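Local coordinates for serine-pyruvate aminotransferase (agxt) (Sulfolobus solfataricus, PDB 3ZRP), which catalyses pyridoxal 5'-phosphate-dependent transamination between serine and pyruvate, as a thermophilic archaeal class-V aminotransferase, at the interface of chains A and B. Numbering follows the deposited sequence. Chains: chain A/B, Serine-pyruvate aminotransferase (agxt).

Contact 1: the interface of chains A and B. Residues chain A 64-65, 68, 91, 95, 221; chain B 219-220, 242.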
# COMPACT_ATOMS: atom_id res chain seq x y z
N THR A 64 -3.27 4.51 -8.48
CA THR A 64 -2.92 5.92 -8.21
C THR A 64 -1.44 6.16 -7.75
O THR A 64 -0.81 7.15 -8.14
CB THR A 64 -3.92 6.55 -7.14
OG1 THR A 64 -5.25 6.26 -7.58
CG2 THR A 64 -3.70 8.02 -7.02
N SER A 65 -0.89 5.25 -6.94
CA SER A 65 0.47 5.41 -6.46
C SER A 65 1.40 5.12 -7.65
O SER A 65 2.35 5.86 -7.83
CB SER A 65 0.83 4.52 -5.29
OG SER A 65 0.70 3.14 -5.54
N GLU A 68 1.36 8.36 -9.77
CA GLU A 68 2.16 9.41 -9.15
C GLU A 68 3.68 9.12 -9.19
O GLU A 68 4.50 10.05 -9.34
CB GLU A 68 1.66 9.67 -7.71
CG GLU A 68 2.41 10.80 -7.00
CD GLU A 68 1.63 11.34 -5.76
OE1 GLU A 68 0.58 10.76 -5.38
OE2 GLU A 68 2.10 12.32 -5.19
N ARG A 91 -7.33 12.38 -13.40
CA ARG A 91 -6.48 12.11 -12.24
C ARG A 91 -5.00 12.42 -12.51
O ARG A 91 -4.29 12.86 -11.60
CB ARG A 91 -6.70 10.69 -11.68
CG ARG A 91 -5.77 10.26 -10.54
CD ARG A 91 -6.36 9.07 -9.77
NE ARG A 91 -7.57 9.55 -9.09
CZ ARG A 91 -8.18 8.95 -8.08
NH1 ARG A 91 -7.71 7.81 -7.56
NH2 ARG A 91 -9.25 9.51 -7.54
N ILE A 95 -2.94 14.77 -9.88
CA ILE A 95 -1.62 14.39 -9.38
C ILE A 95 -0.57 15.47 -9.72
O ILE A 95 0.12 15.98 -8.82
CB ILE A 95 -1.16 13.01 -9.93
CG1 ILE A 95 -2.06 11.88 -9.42
CG2 ILE A 95 0.33 12.74 -9.61
CD1 ILE A 95 -1.86 10.53 -10.18
N LEU A 221 7.41 7.22 -3.15
CA LEU A 221 7.02 6.96 -4.54
C LEU A 221 8.11 7.27 -5.55
O LEU A 221 7.84 7.31 -6.75
CB LEU A 221 5.73 7.70 -4.94
CG LEU A 221 4.52 7.36 -4.06
CD1 LEU A 221 3.27 8.14 -4.51
CD2 LEU A 221 4.22 5.88 -4.02
N TYR B 219 0.05 13.89 -3.80
CA TYR B 219 -1.35 13.53 -3.99
C TYR B 219 -1.74 12.30 -3.17
O TYR B 219 -2.59 12.39 -2.29
CB TYR B 219 -1.59 13.28 -5.48
CG TYR B 219 -3.04 13.19 -5.88
CD1 TYR B 219 -3.86 14.33 -5.90
CD2 TYR B 219 -3.61 11.96 -6.21
CE1 TYR B 219 -5.21 14.23 -6.28
CE2 TYR B 219 -4.94 11.86 -6.59
CZ TYR B 219 -5.72 12.98 -6.62
OH TYR B 219 -7.04 12.85 -6.99
N TYR B 220 -1.13 11.14 -3.46
CA TYR B 220 -1.47 9.89 -2.74
C TYR B 220 -1.33 9.98 -1.22
O TYR B 220 -2.09 9.33 -0.50
CB TYR B 220 -0.59 8.75 -3.23
CG TYR B 220 -1.20 7.37 -3.07
CD1 TYR B 220 -2.37 7.00 -3.76
CD2 TYR B 220 -0.57 6.42 -2.26
CE1 TYR B 220 -2.89 5.73 -3.65
CE2 TYR B 220 -1.08 5.12 -2.14
CZ TYR B 220 -2.25 4.79 -2.82
OH TYR B 220 -2.75 3.54 -2.68
N ALA B 242 -8.85 6.36 -3.38
CA ALA B 242 -8.06 5.42 -4.17
C ALA B 242 -8.28 4.06 -3.55
O ALA B 242 -8.55 3.96 -2.35
CB ALA B 242 -6.57 5.80 -4.10
O HOH W 1 -8.39 12.42 -9.27

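Contact 2: the interface of chains A and B. Residues chain A 11-13; chain B 24-26.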
# COMPACT_ATOMS: atom_id res chain seq x y z
N THR A 11 -15.18 -7.83 -7.16
CA THR A 11 -15.24 -8.20 -5.75
C THR A 11 -14.98 -9.71 -5.55
O THR A 11 -14.58 -10.12 -4.46
CB THR A 11 -16.56 -7.75 -5.08
OG1 THR A 11 -17.66 -8.46 -5.66
CG2 THR A 11 -16.77 -6.24 -5.23
N THR A 12 -15.18 -10.50 -6.60
CA THR A 12 -14.90 -11.95 -6.56
C THR A 12 -13.50 -12.27 -7.10
O THR A 12 -13.17 -11.99 -8.26
CB THR A 12 -15.98 -12.79 -7.29
OG1 THR A 12 -17.23 -12.63 -6.61
CG2 THR A 12 -15.60 -14.28 -7.31
N ILE A 13 -12.69 -12.86 -6.22
CA ILE A 13 -11.32 -13.25 -6.51
C ILE A 13 -11.28 -14.78 -6.50
O ILE A 13 -11.84 -15.40 -5.60
CB ILE A 13 -10.33 -12.66 -5.45
CG1 ILE A 13 -10.39 -11.12 -5.45
CG2 ILE A 13 -8.90 -13.17 -5.67
CD1 ILE A 13 -9.55 -10.44 -4.37
N ASN B 24 -14.48 -13.53 0.56
CA ASN B 24 -14.63 -13.21 -0.86
C ASN B 24 -15.83 -12.29 -1.13
O ASN B 24 -16.60 -11.99 -0.21
CB ASN B 24 -14.70 -14.48 -1.70
CG ASN B 24 -13.95 -14.36 -3.00
OD1 ASN B 24 -13.84 -13.27 -3.58
ND2 ASN B 24 -13.44 -15.49 -3.49
N ASN B 25 -15.96 -11.87 -2.40
CA ASN B 25 -17.01 -10.93 -2.85
C ASN B 25 -17.06 -9.64 -2.03
O ASN B 25 -18.14 -9.13 -1.70
CB ASN B 25 -18.39 -11.62 -2.96
CG ASN B 25 -18.29 -13.10 -3.31
OD1 ASN B 25 -18.71 -13.97 -2.54
ND2 ASN B 25 -17.71 -13.39 -4.47
N VAL B 26 -15.88 -9.11 -1.71
CA VAL B 26 -15.75 -7.90 -0.90
C VAL B 26 -14.88 -6.87 -1.63
O VAL B 26 -13.75 -7.18 -2.03
CB VAL B 26 -15.15 -8.22 0.51
CG1 VAL B 26 -14.78 -6.94 1.26
CG2 VAL B 26 -16.13 -9.06 1.34

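Contact 1: the interface of chains A and B
With CG of A:Glu68 anti to the backbone N (chi1 -177°) and the chain extended beyond it, the carboxylate meets the backbone of B:Tyr219 and B:Tyr220. Both tyrosines have CG roughly anti to N, and their rings point in different directions, B:Tyr219 toward A:Ile95 and A:Arg91, B:Tyr220 over A:Ser65. Each carboxylate oxygen accepts one consecutive amide: A:Glu68 OE1 takes B:Tyr220 N through its syn lone pair at 2.6 Å, and A:Glu68 OE2 takes B:Tyr219 N at 2.9 Å, again on the syn side but 26° out of the carboxylate plane. Both bonds are nearly straight, and the pair fixes the rotation of the carboxylate. Exchanging A:Glu68 for an alanine would probably leave both tyrosine amides without their acceptor and the B:Tyr219–B:Tyr220 segment freer to shift.

A:Ser65 CB sits over the centre of the B:Tyr220 ring face, while A:Thr64 CG2 touches B:Tyr220 CD1 at 3.7 Å. The B:Tyr219 ring packs its CD2 against A:Ile95 CG1 at 3.6 Å, and its hydroxyl shares a water with A:Arg91 NE. In the guanidinium plane, A:Arg91 NH1 donates to A:Thr64 OG1 (2.9 Å), tying together two helices of chain A. A:Thr64 and B:Ala242 both line pyridoxal-phosphate pockets, and the two subunits appear to meet at one pocket here. The contact thus sets a loop of chain B against helices 63-69 and 87-96 of chain A.

Contact 2: the interface of chains A and B
The side-chain amide of B:Asn24 reaches the main chain of A:Ile13 and engages it with both its oxygen and its nitrogen, and this pairing is the well-ordered polar grip of the contact. A:Ile13 N donates to B:Asn24 OD1 at 2.9 Å along an almost straight path, in the carbonyl plane and on a lone pair. From the same amide, B:Asn24 ND2 donates to A:Ile13 O at 2.7 Å, with the acceptor only 7° out of the amide plane, so the two bonds together hold the amide edge-on to the A:Ile13 backbone and limit its rotation. B:Asn24 OD1 has a further donor in its own chain: a second-shell bond of 2.8 Å from B:Asn25 N to B:Asn24 OD1, side-on to the carbonyl and tilted 20° from its plane, would help to position the amide. The backbone of B:Asn25 has positive phi (53°). Because the recognition is of main-chain groups, it probably depends little on the isoleucine side chain.

The other side, formed by A:Thr11, A:Thr12 and B:Asn25, hides more surface but is looser in its polar pairing. The side chains of A:Thr12 and B:Asn25 run side by side, pointing the same way, but their polar atoms OG1 and ND2 are modelled too close together for a reliable bond, and the placement of that terminal amide is doubtful. A:Thr11 O faces the B:Asn25–B:Val26 backbone, yet B:Val26 N offers A:Thr11 O only a weak, bent hydrogen bond at 3.2 Å, and the N-H of B:Asn25 is directed away from it. Here the fit depends more on shape, with A:Thr11 CB lying 3.9 Å from B:Asn25 CA.

The C-alpha centres of contact 1 and contact 2 lie about 24 Å apart on one two-fold symmetric dimer interface, and they have no residue in common. Whereas contact 1 lies beside the cofactor, contact 2 joins loop segments close to the N-terminal ends of both chains, just before helix 15-20 in chain A and just after its counterpart in chain B. Since symmetry repeats each patch with the chains exchanged, the subunits are joined at well-separated points, which probably steadies their relative orientation and, through contact 1, the surroundings of the active sites.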